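Local coordinates for protein xyloglucan-specific endo-beta-1,4-glucanase BoGH9A (Bacteroides ovatus, PDB 6DHT) that hydrolyses internal beta-1,4-glucosidic linkages in the backbone of xyloglucan, releasing xyloglucan oligosaccharides, at residues 181-186 / 219-224; 189-194 / 275-280; 226-231 / 258-263; 270-275 / 301-306. All coordinates share one frame; numbering follows the deposited sequence.

Interaction 1. Residues 181-186 / 219-224; sequences YSIGLM and QFNLDW
The flat carboxamide of Asn-221 sits between an aliphatic tip and an indole: CD1 of Ile-183 touches its ND2 at 3.7 Å, while the same ND2 lies at the edge of the Trp-224 ring, in the ring plane and 3.9 Å from CE3. This is helix-to-helix packing inside the (alpha/alpha)6 barrel of the family 9 glycosidases, joining helix 176-192 to helix 213-226 away from the annotated sites. The amide is tethered from outside the two segments, OD1 accepting the backbone N-H of Trp-166 and ND2 making a weak bond to Ser-179 OG. Its apolar neighbours therefore meet a group whose rotation is already restrained. Ile-183 does the reaching from its helix: CG1 stands beside the backbone N (chi1 -64°) and the chain then runs nearly straight (chi2 164°), carrying CD1 far enough to bridge backbones whose closest CA atoms, those of Ile-183 and Leu-222, are 8.4 Å apart. The interface between the segments is small and buried, and Val-274 of helix 265-281 packs against both Ile-183 and Leu-222. One methyl serves both partners, since CD1 of Ile-183 also meets the Leu-222 branch methyl CD2 at 3.9 Å.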
loop_
_atom_site.group_PDB
_atom_site.type_symbol
_atom_site.label_atom_id
_atom_site.label_comp_id
_atom_site.label_asym_id
_atom_site.label_seq_id
_atom_site.Cartn_x
_atom_site.Cartn_y
_atom_site.Cartn_z
ATOM N N TYR A 181 6.887 -4.170 6.288
ATOM C CA TYR A 181 7.018 -3.362 5.076
ATOM C C TYR A 181 5.849 -2.378 4.951
ATOM O O TYR A 181 6.027 -1.175 4.645
ATOM C CB TYR A 181 7.008 -4.260 3.835
ATOM C CG TYR A 181 6.714 -3.466 2.606
ATOM C CD1 TYR A 181 7.693 -2.694 1.982
ATOM C CD2 TYR A 181 5.440 -3.461 2.084
ATOM C CE1 TYR A 181 7.377 -1.940 0.845
ATOM C CE2 TYR A 181 5.115 -2.718 0.982
ATOM C CZ TYR A 181 6.090 -1.950 0.365
ATOM O OH TYR A 181 5.759 -1.219 -0.773
ATOM N N SER A 182 4.640 -2.880 5.166
ATOM C CA SER A 182 3.449 -2.064 4.985
ATOM C C SER A 182 3.430 -0.846 5.906
ATOM O O SER A 182 3.156 0.284 5.482
ATOM C CB SER A 182 2.189 -2.895 5.202
ATOM O OG SER A 182 2.021 -3.898 4.184
ATOM N N ILE A 183 3.692 -1.079 7.183
ATOM C CA ILE A 183 3.815 -0.002 8.154
ATOM C C ILE A 183 4.971 0.914 7.759
ATOM O O ILE A 183 4.827 2.130 7.791
ATOM C CB ILE A 183 4.048 -0.571 9.542
ATOM C CG1 ILE A 183 2.852 -1.387 10.022
ATOM C CG2 ILE A 183 4.323 0.555 10.492
ATOM C CD1 ILE A 183 3.138 -2.290 11.187
ATOM N N GLY A 184 6.093 0.342 7.331
ATOM C CA GLY A 184 7.238 1.141 6.940
ATOM C C GLY A 184 6.916 2.139 5.827
ATOM O O GLY A 184 7.366 3.288 5.866
ATOM N N LEU A 185 6.106 1.702 4.869
ATOM C CA LEU A 185 5.701 2.558 3.761
ATOM C C LEU A 185 4.733 3.638 4.252
ATOM O O LEU A 185 4.928 4.824 3.954
ATOM C CB LEU A 185 5.061 1.717 2.644
ATOM C CG LEU A 185 4.545 2.533 1.452
ATOM C CD1 LEU A 185 5.647 3.351 0.803
ATOM C CD2 LEU A 185 3.901 1.600 0.447
ATOM N N MET A 186 3.708 3.258 5.012
ATOM C CA MET A 186 2.721 4.224 5.457
ATOM C C MET A 186 3.359 5.245 6.380
ATOM O O MET A 186 3.045 6.440 6.308
ATOM C CB MET A 186 1.503 3.559 6.086
ATOM C CG MET A 186 0.684 2.783 5.061
ATOM S SD MET A 186 -0.791 2.018 5.722
ATOM C CE MET A 186 -0.108 0.623 6.555
ATOM N N GLN A 219 -0.009 0.854 15.362
ATOM C CA GLN A 219 0.362 0.259 16.645
ATOM C C GLN A 219 -0.371 -1.042 16.892
ATOM O O GLN A 219 0.165 -1.942 17.550
ATOM C CB GLN A 219 0.094 1.243 17.786
ATOM C CG GLN A 219 1.229 1.307 18.824
ATOM C CD GLN A 219 1.321 0.096 19.763
ATOM O OE1 GLN A 219 0.316 -0.395 20.297
ATOM N NE2 GLN A 219 2.537 -0.391 19.957
ATOM N N PHE A 220 -1.579 -1.164 16.349
ATOM C CA PHE A 220 -2.336 -2.395 16.542
ATOM C C PHE A 220 -1.554 -3.587 16.011
ATOM O O PHE A 220 -1.609 -4.689 16.573
ATOM C CB PHE A 220 -3.698 -2.356 15.875
ATOM C CG PHE A 220 -4.589 -3.448 16.360
ATOM C CD1 PHE A 220 -5.312 -3.289 17.532
ATOM C CD2 PHE A 220 -4.640 -4.663 15.704
ATOM C CE1 PHE A 220 -6.126 -4.316 18.008
ATOM C CE2 PHE A 220 -5.459 -5.696 16.186
ATOM C CZ PHE A 220 -6.180 -5.514 17.352
ATOM N N ASN A 221 -0.840 -3.386 14.906
ATOM C CA ASN A 221 0.006 -4.421 14.355
ATOM C C ASN A 221 1.407 -4.418 14.992
ATOM O O ASN A 221 1.956 -5.476 15.222
ATOM C CB ASN A 221 0.094 -4.341 12.829
ATOM C CG ASN A 221 0.633 -5.624 12.217
ATOM O OD1 ASN A 221 -0.114 -6.586 12.066
ATOM N ND2 ASN A 221 1.919 -5.667 11.888
ATOM N N LEU A 222 2.007 -3.252 15.242
ATOM C CA LEU A 222 3.305 -3.203 15.926
ATOM C C LEU A 222 3.290 -3.966 17.252
ATOM O O LEU A 222 4.267 -4.652 17.596
ATOM C CB LEU A 222 3.727 -1.764 16.183
ATOM C CG LEU A 222 4.092 -0.971 14.909
ATOM C CD1 LEU A 222 4.088 0.561 15.154
ATOM C CD2 LEU A 222 5.421 -1.454 14.296
ATOM N N ASP A 223 2.194 -3.842 17.985
ATOM C CA ASP A 223 2.093 -4.514 19.284
ATOM C C ASP A 223 2.150 -6.024 19.088
ATOM O O ASP A 223 2.835 -6.734 19.837
ATOM C CB ASP A 223 0.798 -4.114 19.977
ATOM C CG ASP A 223 0.822 -4.375 21.461
ATOM O OD1 ASP A 223 1.926 -4.364 22.047
ATOM O OD2 ASP A 223 -0.273 -4.554 22.027
ATOM N N TRP A 224 1.448 -6.530 18.079
ATOM C CA TRP A 224 1.585 -7.944 17.737
ATOM C C TRP A 224 3.029 -8.291 17.332
ATOM O O TRP A 224 3.577 -9.313 17.763
ATOM C CB TRP A 224 0.618 -8.354 16.611
ATOM C CG TRP A 224 1.026 -9.656 16.047
ATOM C CD1 TRP A 224 1.033 -10.848 16.703
ATOM C CD2 TRP A 224 1.590 -9.913 14.755
ATOM N NE1 TRP A 224 1.527 -11.830 15.894
ATOM C CE2 TRP A 224 1.896 -11.281 14.694
ATOM C CE3 TRP A 224 1.852 -9.121 13.633
ATOM C CZ2 TRP A 224 2.441 -11.863 13.563
ATOM C CZ3 TRP A 224 2.386 -9.712 12.515
ATOM C CH2 TRP A 224 2.681 -11.051 12.483
#

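Interaction 2. Residues 189-194 / 275-280; sequences IYQLFL and MAQSSR. With EDO (1,2-ethanediol), chain P; EDO (1,2-ethanediol), chain I.
Gln-191, near the end of helix 176-192, reaches toward helix 265-281 and joins these two helices of the (alpha/alpha)6 barrel through polar groups. Its OE1 accepts an almost straight bond from Arg-280 NH2 (3.3 Å, N-H...O 169°). The oxygen lies at the guanidinium edge, in its plane, while the donor is tilted from the amide plane. OE1 also takes water 2, which bridges to Arg-280 NE, and Gln-388 NE2; Arg-280 NH2 has a salt-bridge partner in Glu-348. Gln-191 NE2 donates to Gln-187 O and to water 1, which bridges to Gln-277 NE2, the two amide planes nearly perpendicular. Gln-277 NE2 also donates to Gly-184 O, and its OE1 accepts from Gln-187 NE2. A leucine in place of Gln-191 would probably leave Arg-280 NH2 without this acceptor and water 1 with one donor fewer. At Leu-192 the carbonyl O accepts O1 of one 1,2-ethanediol at 2.9 Å, whose C2 rests against Phe-193 CE1. A second diol, like the first probably from the crystallisation liquor, sets its C2 3.9 Å from Leu-194 CD1.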
loop_
_atom_site.group_PDB
_atom_site.type_symbol
_atom_site.label_atom_id
_atom_site.label_comp_id
_atom_site.label_asym_id
_atom_site.label_seq_id
_atom_site.Cartn_x
_atom_site.Cartn_y
_atom_site.Cartn_z
ATOM N N ILE A 189 5.230 8.057 4.566
ATOM C CA ILE A 189 4.394 9.166 4.112
ATOM C C ILE A 189 3.885 9.988 5.315
ATOM O O ILE A 189 3.807 11.229 5.261
ATOM C CB ILE A 189 3.246 8.647 3.171
ATOM C CG1 ILE A 189 3.758 8.471 1.722
ATOM C CG2 ILE A 189 2.048 9.572 3.132
ATOM C CD1 ILE A 189 4.824 7.507 1.528
ATOM N N TYR A 190 3.574 9.302 6.409
ATOM C CA TYR A 190 3.198 9.991 7.646
ATOM C C TYR A 190 4.188 11.104 8.031
ATOM O O TYR A 190 3.792 12.226 8.378
ATOM C CB TYR A 190 3.086 8.965 8.787
ATOM C CG TYR A 190 2.872 9.640 10.116
ATOM C CD1 TYR A 190 1.599 10.040 10.513
ATOM C CD2 TYR A 190 3.951 9.880 10.966
ATOM C CE1 TYR A 190 1.416 10.728 11.718
ATOM C CE2 TYR A 190 3.775 10.527 12.136
ATOM C CZ TYR A 190 2.510 10.926 12.523
ATOM O OH TYR A 190 2.398 11.607 13.737
ATOM N N GLN A 191 5.475 10.791 7.954
ATOM C CA GLN A 191 6.528 11.723 8.369
ATOM C C GLN A 191 6.579 12.969 7.511
ATOM O O GLN A 191 7.088 14.010 7.955
ATOM C CB GLN A 191 7.874 11.013 8.361
ATOM C CG GLN A 191 8.066 10.050 9.531
ATOM C CD GLN A 191 9.310 9.205 9.397
ATOM O OE1 GLN A 191 10.371 9.556 9.906
ATOM N NE2 GLN A 191 9.190 8.058 8.766
ATOM N N LEU A 192 6.048 12.912 6.296
ATOM C CA LEU A 192 6.011 14.070 5.385
ATOM C C LEU A 192 4.825 14.976 5.626
ATOM O O LEU A 192 4.855 16.133 5.197
ATOM C CB LEU A 192 5.923 13.587 3.942
ATOM C CG LEU A 192 7.054 12.731 3.385
ATOM C CD1 LEU A 192 6.641 12.099 2.062
ATOM C CD2 LEU A 192 8.315 13.528 3.254
ATOM N N PHE A 193 3.762 14.468 6.249
ATOM C CA PHE A 193 2.489 15.167 6.348
ATOM C C PHE A 193 1.888 15.090 7.743
ATOM O O PHE A 193 0.776 14.652 7.955
ATOM C CB PHE A 193 1.495 14.591 5.311
ATOM C CG PHE A 193 1.983 14.699 3.879
ATOM C CD1 PHE A 193 2.006 15.917 3.241
ATOM C CD2 PHE A 193 2.441 13.593 3.197
ATOM C CE1 PHE A 193 2.495 16.035 1.955
ATOM C CE2 PHE A 193 2.933 13.708 1.910
ATOM C CZ PHE A 193 2.932 14.915 1.274
ATOM N N LEU A 194 2.642 15.555 8.722
ATOM C CA LEU A 194 2.211 15.414 10.099
ATOM C C LEU A 194 0.885 16.084 10.400
ATOM O O LEU A 194 0.054 15.526 11.100
ATOM C CB LEU A 194 3.306 15.955 11.057
ATOM C CG LEU A 194 4.629 15.160 11.073
ATOM C CD1 LEU A 194 5.665 15.812 12.006
ATOM C CD2 LEU A 194 4.431 13.749 11.482
ATOM N N MET A 275 10.607 -1.028 13.698
ATOM C CA MET A 275 10.622 -0.721 15.123
ATOM C C MET A 275 11.507 0.507 15.420
ATOM O O MET A 275 11.113 1.362 16.195
ATOM C CB MET A 275 11.043 -1.963 15.930
ATOM C CG MET A 275 9.962 -3.032 15.949
ATOM S SD MET A 275 8.525 -2.468 16.836
ATOM C CE MET A 275 7.380 -3.787 16.452
ATOM N N ALA A 276 12.641 0.593 14.744
ATOM C CA ALA A 276 13.490 1.779 14.859
ATOM C C ALA A 276 12.741 3.039 14.360
ATOM O O ALA A 276 12.760 4.091 15.013
ATOM C CB ALA A 276 14.769 1.566 14.094
ATOM N N GLN A 277 12.094 2.926 13.196
ATOM C CA GLN A 277 11.252 3.996 12.678
ATOM C C GLN A 277 10.178 4.380 13.699
ATOM O O GLN A 277 9.996 5.542 14.031
ATOM C CB GLN A 277 10.585 3.508 11.386
ATOM C CG GLN A 277 9.818 4.557 10.571
ATOM C CD GLN A 277 8.961 3.927 9.494
ATOM O OE1 GLN A 277 8.207 2.992 9.749
ATOM N NE2 GLN A 277 9.088 4.427 8.289
ATOM N N SER A 278 9.420 3.374 14.153
ATOM C CA SER A 278 8.322 3.613 15.086
ATOM C C SER A 278 8.779 4.257 16.402
ATOM O O SER A 278 8.039 5.036 17.003
ATOM C CB SER A 278 7.564 2.314 15.366
ATOM O OG SER A 278 7.045 1.788 14.145
ATOM N N SER A 279 9.976 3.895 16.856
ATOM C CA SER A 279 10.517 4.460 18.085
ATOM C C SER A 279 10.496 5.983 18.011
ATOM O O SER A 279 10.092 6.651 18.962
ATOM C CB SER A 279 11.938 3.962 18.311
ATOM O OG SER A 279 12.395 4.443 19.561
ATOM N N ARG A 280 10.908 6.540 16.872
ATOM C CA ARG A 280 10.921 7.990 16.710
ATOM C C ARG A 280 9.515 8.563 16.660
ATOM O O ARG A 280 9.211 9.594 17.261
ATOM C CB ARG A 280 11.656 8.393 15.425
ATOM C CG ARG A 280 13.064 7.897 15.320
ATOM C CD ARG A 280 13.817 8.550 14.150
ATOM N NE ARG A 280 13.158 8.426 12.851
ATOM C CZ ARG A 280 13.320 7.404 12.008
ATOM N NH1 ARG A 280 14.117 6.401 12.329
ATOM N NH2 ARG A 280 12.667 7.385 10.847
HETATM C C1 EDO P . 5.751 17.688 2.631
HETATM O O1 EDO P . 6.665 17.821 3.735
HETATM C C2 EDO P . 4.737 18.839 2.582
HETATM O O2 EDO P . 5.043 19.733 1.507
HETATM C C1 EDO I . 7.997 12.087 14.263
HETATM O O1 EDO I . 9.309 11.578 14.553
HETATM C C2 EDO I . 8.098 12.938 13.005
HETATM O O2 EDO I . 9.001 12.316 12.079
HETATM O O HOH W 1 11.506 6.222 7.850
HETATM O O HOH W 2 11.391 10.662 12.306
#

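Interaction 3. Residues 226-231 / 258-263; sequences LTMQDP and RYVVQK
Lys-263 NZ is gripped by two carboxylates, Asp-230 OD2 at 2.8 Å and, outside the segments, Asp-233 OD2. The salt bridge ties the loop after helix 213-226 to the chain just beyond strand 259-260, part of a small mixed beta sheet in the family 9 catalytic domain. NZ approaches OD2 on its anti side, 23° out of the carboxylate plane, at the end of a lysine chain that is extended beyond CG. The other oxygen, OD1, accepts the backbone N-H of Glu-232 two residues on, an Asx-turn bond that fixes the carboxylate's rotation. Replacing Asp-230 by an alanine would probably leave the Lys-263 ammonium without this carboxylate and free the turn at Glu-232 from its side-chain acceptor. CE of Lys-263 also lies against CB of Asp-230, at 3.6 Å. Farther back, the loop makes a type I turn from Leu-226 to Gln-229, and Met-228 and Val-260 lie alongside each other, pointing opposite ways. Bends at chi2 and chi3 fold the thioether so that SD rests 3.6 Å from Val-260 CG1, with CE at 4.2 Å.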
loop_
_atom_site.group_PDB
_atom_site.type_symbol
_atom_site.label_atom_id
_atom_site.label_comp_id
_atom_site.label_asym_id
_atom_site.label_seq_id
_atom_site.Cartn_x
_atom_site.Cartn_y
_atom_site.Cartn_z
ATOM N N LEU A 226 5.890 -7.187 18.205
ATOM C CA LEU A 226 6.746 -7.357 19.385
ATOM C C LEU A 226 6.711 -8.793 19.921
ATOM O O LEU A 226 7.741 -9.312 20.367
ATOM C CB LEU A 226 6.341 -6.369 20.476
ATOM C CG LEU A 226 6.639 -4.902 20.173
ATOM C CD1 LEU A 226 6.032 -4.054 21.253
ATOM C CD2 LEU A 226 8.129 -4.619 20.117
ATOM N N THR A 227 5.543 -9.429 19.859
ATOM C CA THR A 227 5.375 -10.797 20.374
ATOM C C THR A 227 6.004 -11.870 19.481
ATOM O O THR A 227 6.082 -13.043 19.866
ATOM C CB THR A 227 3.887 -11.163 20.594
ATOM O OG1 THR A 227 3.233 -11.422 19.339
ATOM C CG2 THR A 227 3.159 -10.071 21.363
ATOM N N MET A 228 6.454 -11.493 18.295
ATOM C CA MET A 228 7.062 -12.415 17.353
ATOM C C MET A 228 8.579 -12.487 17.476
ATOM O O MET A 228 9.221 -13.171 16.665
ATOM C CB MET A 228 6.647 -12.044 15.928
ATOM C CG MET A 228 5.182 -12.283 15.676
ATOM S SD MET A 228 4.760 -14.003 15.450
ATOM C CE MET A 228 5.374 -14.223 13.826
ATOM N N GLN A 229 9.122 -11.758 18.454
ATOM C CA GLN A 229 10.547 -11.766 18.753
ATOM C C GLN A 229 10.842 -12.709 19.923
ATOM O O GLN A 229 10.233 -12.581 20.976
ATOM C CB GLN A 229 11.017 -10.356 19.107
ATOM C CG GLN A 229 12.521 -10.275 19.320
ATOM C CD GLN A 229 13.032 -8.861 19.407
ATOM O OE1 GLN A 229 12.482 -8.037 20.122
ATOM N NE2 GLN A 229 14.126 -8.601 18.723
ATOM N N ASP A 230 11.776 -13.630 19.710
ATOM C CA ASP A 230 12.228 -14.554 20.759
ATOM C C ASP A 230 12.968 -13.716 21.799
ATOM O O ASP A 230 13.937 -13.046 21.454
ATOM C CB ASP A 230 13.143 -15.597 20.127
ATOM C CG ASP A 230 13.661 -16.631 21.133
ATOM O OD1 ASP A 230 13.711 -16.338 22.345
ATOM O OD2 ASP A 230 14.026 -17.740 20.680
ATOM N N PRO A 231 12.508 -13.729 23.068
ATOM C CA PRO A 231 13.098 -12.852 24.085
ATOM C C PRO A 231 14.538 -13.198 24.434
ATOM O O PRO A 231 15.182 -12.406 25.111
ATOM C CB PRO A 231 12.201 -13.068 25.304
ATOM C CG PRO A 231 11.618 -14.419 25.103
ATOM C CD PRO A 231 11.444 -14.578 23.634
ATOM N N ARG A 258 -2.813 -22.777 15.119
ATOM C CA ARG A 258 -1.944 -21.651 14.742
ATOM C C ARG A 258 -0.514 -21.871 15.228
ATOM O O ARG A 258 -0.295 -22.282 16.374
ATOM C CB ARG A 258 -2.506 -20.340 15.319
ATOM C CG ARG A 258 -3.909 -19.995 14.829
ATOM C CD ARG A 258 -3.898 -19.338 13.466
ATOM N NE ARG A 258 -3.892 -17.878 13.563
ATOM C CZ ARG A 258 -4.138 -17.070 12.530
ATOM N NH1 ARG A 258 -4.355 -17.544 11.316
ATOM N NH2 ARG A 258 -4.127 -15.759 12.718
ATOM N N TYR A 259 0.447 -21.597 14.347
ATOM C CA TYR A 259 1.870 -21.788 14.629
ATOM C C TYR A 259 2.675 -20.534 14.338
ATOM O O TYR A 259 2.292 -19.762 13.467
ATOM C CB TYR A 259 2.467 -22.882 13.744
ATOM C CG TYR A 259 1.904 -24.271 13.950
ATOM C CD1 TYR A 259 0.772 -24.679 13.279
ATOM C CD2 TYR A 259 2.535 -25.173 14.790
ATOM C CE1 TYR A 259 0.253 -25.947 13.452
ATOM C CE2 TYR A 259 2.027 -26.456 14.968
ATOM C CZ TYR A 259 0.883 -26.828 14.298
ATOM O OH TYR A 259 0.358 -28.094 14.459
ATOM N N VAL A 260 3.777 -20.345 15.051
ATOM C CA VAL A 260 4.851 -19.462 14.583
ATOM C C VAL A 260 5.947 -20.349 14.012
ATOM O O VAL A 260 6.247 -21.426 14.551
ATOM C CB VAL A 260 5.403 -18.481 15.660
ATOM C CG1 VAL A 260 4.307 -17.521 16.140
ATOM C CG2 VAL A 260 6.015 -19.224 16.827
ATOM N N VAL A 261 6.500 -19.933 12.887
ATOM C CA VAL A 261 7.491 -20.716 12.179
ATOM C C VAL A 261 8.877 -20.058 12.165
ATOM O O VAL A 261 9.092 -18.987 12.765
ATOM C CB VAL A 261 7.009 -21.011 10.768
ATOM C CG1 VAL A 261 5.682 -21.760 10.821
ATOM C CG2 VAL A 261 6.840 -19.711 9.980
ATOM N N GLN A 262 9.791 -20.744 11.476
ATOM C CA GLN A 262 11.208 -20.410 11.360
ATOM C C GLN A 262 11.530 -18.916 11.367
ATOM O O GLN A 262 10.954 -18.148 10.598
ATOM C CB GLN A 262 11.746 -21.006 10.058
ATOM C CG GLN A 262 13.251 -20.874 9.852
ATOM C CD GLN A 262 13.643 -20.746 8.379
ATOM O OE1 GLN A 262 13.423 -21.658 7.578
ATOM N NE2 GLN A 262 14.214 -19.592 8.011
ATOM N N LYS A 263 12.472 -18.529 12.211
ATOM C CA LYS A 263 13.041 -17.183 12.176
ATOM C C LYS A 263 13.719 -16.927 10.834
ATOM O O LYS A 263 14.363 -17.813 10.282
ATOM C CB LYS A 263 14.061 -17.035 13.307
ATOM C CG LYS A 263 13.476 -17.103 14.697
ATOM C CD LYS A 263 14.595 -17.284 15.725
ATOM C CE LYS A 263 14.064 -17.305 17.138
ATOM N NZ LYS A 263 14.983 -18.059 18.056
#

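Interaction 4. Residues 270-275 / 301-306; sequences DFAAVM and EKAYAW
Apolar packing carries this contact, a close pairing of Ala-272 and Ala-303 between neighbouring helices of the (alpha/alpha)6 barrel. Helices 265-281 and 292-309 follow one another in the chain as an antiparallel helical hairpin; over the short segments their axes cross at -152° and approach to 8.1 Å. The small residues permit that closeness: the CA atoms of Ala-272 and Ala-303 are 5.6 Å apart, and each methyl points toward the opposite helix. CB of Ala-272 lies 4.1 Å from CB of Ala-303 and 4.2 Å from CB of Tyr-304, so it rests where the two residues adjoin and comes near the Tyr-304 backbone N as well.

An aromatic ring flanks this seam. Phe-271, with CG anti to its N (chi1 176°), sends its ring obliquely past the Ala-303 methyl, while CG of Met-275, one turn on, lies 3.8 Å above the centre of one ring face. Tyr-304 takes part through its CB, and its ring goes on to an edge-to-face meeting with Tyr-358.

Beyond the two helices, Gln-229 of the neighbouring loop touches both Phe-271 and Ala-303. In the buried seam itself, the shortest approach is Phe-271 CD1 to Ala-303 CB, 3.5 Å.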
loop_
_atom_site.group_PDB
_atom_site.type_symbol
_atom_site.label_atom_id
_atom_site.label_comp_id
_atom_site.label_asym_id
_atom_site.label_seq_id
_atom_site.Cartn_x
_atom_site.Cartn_y
_atom_site.Cartn_z
ATOM N N ASP A 270 13.123 -6.410 8.675
ATOM C CA ASP A 270 11.936 -5.563 8.485
ATOM C C ASP A 270 11.352 -5.188 9.855
ATOM O O ASP A 270 10.914 -4.059 10.075
ATOM C CB ASP A 270 10.901 -6.278 7.654
ATOM C CG ASP A 270 11.305 -6.404 6.201
ATOM O OD1 ASP A 270 12.121 -5.586 5.734
ATOM O OD2 ASP A 270 10.829 -7.339 5.503
ATOM N N PHE A 271 11.401 -6.116 10.819
ATOM C CA PHE A 271 11.059 -5.812 12.201
ATOM C C PHE A 271 11.976 -4.705 12.771
ATOM O O PHE A 271 11.512 -3.736 13.381
ATOM C CB PHE A 271 11.184 -7.110 13.043
ATOM C CG PHE A 271 10.949 -6.943 14.516
ATOM C CD1 PHE A 271 11.953 -6.455 15.307
ATOM C CD2 PHE A 271 9.768 -7.330 15.117
ATOM C CE1 PHE A 271 11.794 -6.325 16.675
ATOM C CE2 PHE A 271 9.581 -7.200 16.483
ATOM C CZ PHE A 271 10.606 -6.703 17.279
ATOM N N ALA A 272 13.285 -4.854 12.574
ATOM C CA ALA A 272 14.233 -3.886 13.111
ATOM C C ALA A 272 13.993 -2.505 12.518
ATOM O O ALA A 272 13.956 -1.520 13.235
ATOM C CB ALA A 272 15.649 -4.347 12.856
ATOM N N ALA A 273 13.795 -2.454 11.206
ATOM C CA ALA A 273 13.618 -1.174 10.519
ATOM C C ALA A 273 12.360 -0.480 11.012
ATOM O O ALA A 273 12.381 0.692 11.352
ATOM C CB ALA A 273 13.554 -1.391 9.035
ATOM N N VAL A 274 11.240 -1.201 11.022
ATOM C CA VAL A 274 9.980 -0.579 11.394
ATOM C C VAL A 274 9.924 -0.243 12.874
ATOM O O VAL A 274 9.317 0.732 13.271
ATOM C CB VAL A 274 8.783 -1.426 10.914
ATOM C CG1 VAL A 274 8.487 -2.585 11.828
ATOM C CG2 VAL A 274 7.540 -0.562 10.740
ATOM N N MET A 275 10.607 -1.028 13.698
ATOM C CA MET A 275 10.622 -0.721 15.123
ATOM C C MET A 275 11.507 0.507 15.420
ATOM O O MET A 275 11.113 1.362 16.195
ATOM C CB MET A 275 11.043 -1.963 15.930
ATOM C CG MET A 275 9.962 -3.032 15.949
ATOM S SD MET A 275 8.525 -2.468 16.836
ATOM C CE MET A 275 7.380 -3.787 16.452
ATOM N N GLU A 301 17.255 -3.168 17.982
ATOM C CA GLU A 301 18.696 -3.385 18.046
ATOM C C GLU A 301 18.991 -4.872 18.260
ATOM O O GLU A 301 19.876 -5.428 17.618
ATOM C CB GLU A 301 19.335 -2.490 19.126
ATOM C CG GLU A 301 19.224 -0.990 18.787
ATOM C CD GLU A 301 20.197 -0.097 19.532
ATOM O OE1 GLU A 301 19.792 0.511 20.541
ATOM O OE2 GLU A 301 21.356 0.026 19.078
ATOM N N LYS A 302 18.167 -5.535 19.066
ATOM C CA LYS A 302 18.318 -6.975 19.264
ATOM C C LYS A 302 18.002 -7.753 17.976
ATOM O O LYS A 302 18.666 -8.728 17.645
ATOM C CB LYS A 302 17.421 -7.474 20.406
ATOM C CG LYS A 302 17.911 -7.120 21.809
ATOM C CD LYS A 302 17.277 -8.005 22.879
ATOM C CE LYS A 302 17.811 -9.447 22.821
ATOM N NZ LYS A 302 17.172 -10.341 23.833
ATOM N N ALA A 303 16.987 -7.328 17.226
ATOM C CA ALA A 303 16.673 -8.010 15.981
ATOM C C ALA A 303 17.759 -7.819 14.929
ATOM O O ALA A 303 18.102 -8.738 14.199
ATOM C CB ALA A 303 15.325 -7.520 15.428
ATOM N N TYR A 304 18.297 -6.605 14.836
ATOM C CA TYR A 304 19.350 -6.355 13.880
ATOM C C TYR A 304 20.587 -7.201 14.227
ATOM O O TYR A 304 21.211 -7.791 13.342
ATOM C CB TYR A 304 19.676 -4.854 13.866
ATOM C CG TYR A 304 20.643 -4.457 12.789
ATOM C CD1 TYR A 304 22.009 -4.453 13.027
ATOM C CD2 TYR A 304 20.195 -4.064 11.534
ATOM C CE1 TYR A 304 22.897 -4.103 12.049
ATOM C CE2 TYR A 304 21.080 -3.707 10.544
ATOM C CZ TYR A 304 22.434 -3.724 10.812
ATOM O OH TYR A 304 23.325 -3.373 9.833
ATOM N N ALA A 305 20.905 -7.255 15.513
ATOM C CA ALA A 305 22.002 -8.095 15.990
ATOM C C ALA A 305 21.813 -9.548 15.544
ATOM O O ALA A 305 22.744 -10.173 15.026
ATOM C CB ALA A 305 22.110 -8.001 17.487
ATOM N N TRP A 306 20.607 -10.083 15.720
ATOM C CA TRP A 306 20.335 -11.447 15.285
ATOM C C TRP A 306 20.590 -11.589 13.795
ATOM O O TRP A 306 21.216 -12.540 13.355
ATOM C CB TRP A 306 18.902 -11.865 15.632
ATOM C CG TRP A 306 18.591 -13.319 15.349
ATOM C CD1 TRP A 306 18.583 -14.352 16.252
ATOM C CD2 TRP A 306 18.246 -13.896 14.085
ATOM N NE1 TRP A 306 18.246 -15.519 15.625
ATOM C CE2 TRP A 306 18.038 -15.274 14.294
ATOM C CE3 TRP A 306 18.096 -13.383 12.796
ATOM C CZ2 TRP A 306 17.691 -16.138 13.262
ATOM C CZ3 TRP A 306 17.753 -14.229 11.784
ATOM C CH2 TRP A 306 17.550 -15.600 12.015
#

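From the N terminus, helix 176-192 opens interaction 1 and then interaction 2. Interaction 1 closes first, on helix 213-226, whereas interaction 2 waits for helix 265-281, so the two cross. Interaction 3 begins one residue beyond 219-224 and closes at strand 259-260, nested within the loop of interaction 2. Interaction 4 opens on helix 265-281 before 275-280 completes interaction 2, and closes on helix 292-309; it therefore crosses interaction 2, with which it shares Met-275. Val-274 packs on Ile-183 and Leu-222, linking interactions 1 and 4. Together the contacts tie four barrel helices to one another and to the small mixed sheet.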